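Local coordinates for protein orotidine 5'-phosphate decarboxylase (Pyrococcus horikoshii, PDB 2CZD) that probably catalyses the decarboxylation of orotidine 5'-monophosphate to UMP, the last step of de novo UMP biosynthesis, at residues I42-R45 against L46-E49. Numbering follows the deposited sequence.
Sequences IIRR and LKEE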
loop_
_atom_site.group_PDB
_atom_site.type_symbol
_atom_site.label_atom_id
_atom_site.label_comp_id
_atom_site.label_asym_id
_atom_site.label_seq_id
_atom_site.Cartn_x
_atom_site.Cartn_y
_atom_site.Cartn_z
ATOM N N ILE B 42 -14.521 6.713 8.361
ATOM C CA ILE B 42 -14.903 5.632 9.265
ATOM C C ILE B 42 -13.919 5.698 10.437
ATOM O O ILE B 42 -14.228 5.317 11.569
ATOM C CB ILE B 42 -14.819 4.220 8.574
ATOM C CG1 ILE B 42 -15.335 3.125 9.511
ATOM C CG2 ILE B 42 -13.375 3.863 8.218
ATOM C CD1 ILE B 42 -16.803 3.231 9.846
ATOM N N ILE B 43 -12.716 6.183 10.161
ATOM C CA ILE B 43 -11.727 6.290 11.225
ATOM C C ILE B 43 -12.159 7.335 12.262
ATOM O O ILE B 43 -12.040 7.104 13.462
ATOM C CB ILE B 43 -10.338 6.664 10.659
ATOM C CG1 ILE B 43 -9.784 5.488 9.858
ATOM C CG2 ILE B 43 -9.378 6.996 11.780
ATOM C CD1 ILE B 43 -8.540 5.843 9.047
ATOM N N ARG B 44 -12.668 8.475 11.803
ATOM C CA ARG B 44 -13.091 9.508 12.742
ATOM C C ARG B 44 -14.339 9.057 13.472
ATOM O O ARG B 44 -14.491 9.321 14.671
ATOM C CB ARG B 44 -13.357 10.845 12.042
ATOM C CG ARG B 44 -13.835 11.965 12.994
ATOM C CD ARG B 44 -12.789 12.364 14.067
ATOM N NE ARG B 44 -11.617 13.050 13.508
ATOM C CZ ARG B 44 -10.478 13.244 14.168
ATOM N NH1 ARG B 44 -10.348 12.811 15.416
ATOM N NH2 ARG B 44 -9.460 13.861 13.581
ATOM N N ARG B 45 -15.233 8.374 12.762
ATOM C CA ARG B 45 -16.457 7.892 13.397
ATOM C C ARG B 45 -16.072 6.944 14.533
ATOM O O ARG B 45 -16.595 7.048 15.652
ATOM C CB ARG B 45 -17.340 7.149 12.393
ATOM C CG ARG B 45 -17.838 7.991 11.236
ATOM C CD ARG B 45 -18.518 7.107 10.190
ATOM N NE ARG B 45 -19.582 6.316 10.797
ATOM C CZ ARG B 45 -20.299 5.397 10.161
ATOM N NH1 ARG B 45 -20.071 5.138 8.877
ATOM N NH2 ARG B 45 -21.258 4.746 10.809
ATOM N N LEU B 46 -15.152 6.023 14.247
ATOM C CA LEU B 46 -14.697 5.073 15.250
ATOM C C LEU B 46 -14.036 5.806 16.420
ATOM O O LEU B 46 -14.302 5.492 17.585
ATOM C CB LEU B 46 -13.711 4.064 14.632
ATOM C CG LEU B 46 -14.278 2.933 13.755
ATOM C CD1 LEU B 46 -13.150 2.275 12.948
ATOM C CD2 LEU B 46 -15.002 1.908 14.631
ATOM N N LYS B 47 -13.203 6.798 16.126
ATOM C CA LYS B 47 -12.538 7.529 17.199
ATOM C C LYS B 47 -13.559 8.253 18.081
ATOM O O LYS B 47 -13.457 8.222 19.303
ATOM C CB LYS B 47 -11.535 8.547 16.627
ATOM C CG LYS B 47 -10.815 9.383 17.682
ATOM C CD LYS B 47 -10.139 8.497 18.746
ATOM C CE LYS B 47 -9.009 7.626 18.172
ATOM N NZ LYS B 47 -7.826 8.448 17.771
ATOM N N GLU B 48 -14.538 8.902 17.457
ATOM C CA GLU B 48 -15.548 9.636 18.214
ATOM C C GLU B 48 -16.478 8.716 19.001
ATOM O O GLU B 48 -16.853 9.018 20.141
ATOM C CB GLU B 48 -16.370 10.513 17.268
ATOM C CG GLU B 48 -15.582 11.665 16.639
ATOM C CD GLU B 48 -15.232 12.752 17.642
ATOM O OE1 GLU B 48 -16.119 13.142 18.439
ATOM O OE2 GLU B 48 -14.075 13.223 17.625
ATOM N N GLU B 49 -16.838 7.592 18.396
ATOM C CA GLU B 49 -17.750 6.629 19.016
ATOM C C GLU B 49 -17.176 5.754 20.125
ATOM O O GLU B 49 -17.889 5.415 21.068
ATOM C CB GLU B 49 -18.339 5.707 17.945
ATOM C CG GLU B 49 -19.346 6.368 17.025
ATOM C CD GLU B 49 -20.634 6.685 17.743
ATOM O OE1 GLU B 49 -21.249 5.740 18.289
ATOM O OE2 GLU B 49 -21.026 7.871 17.774
#
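The guanidinium of Arg44 meets Lys47 and Glu48 obliquely, with Lys47 CG 4.1 Å from Arg44 NH1 and the Glu48 carboxylate plane turned 61° from its own. The Arg45 guanidinium carries Ile42 CD1 on one face, 3.8 Å above the plane and displaced from the centre of the group, while its NH2 forms a salt bridge with Glu12 of helix 11-21. Arg44 NH1 and Glu48 OE2 stay 4.4 Å apart, too far for a salt bridge, and Arg44 NH2 makes a weak hydrogen bond to the carbonyl of Gly76; the aliphatic parts meet closer, Arg44 CD lying 3.9 Å from Glu48 CG. With CG anti to the backbone N (chi1 179°) and bends at chi2 and chi3, the Arg44 chain folds over toward the next turn. These side chains lie on helix 41-50, which precedes strand 53-60 on the outside of the (beta/alpha)8 TIM barrel. Each amide from Leu46 to Glu49 donates to the carbonyl four residues earlier, Leu46 N to Ile42 O at 2.9 Å and Glu49 N to Arg45 O at 2.8 Å. On the buried side Leu46 CD1 approaches Ile42 CG1 at 4.2 Å, and Leu46 also packs on Ile15 and Ile54. Lys47 NZ makes a salt bridge with Asp80 and a hydrogen bond to the carbonyl of Gly78.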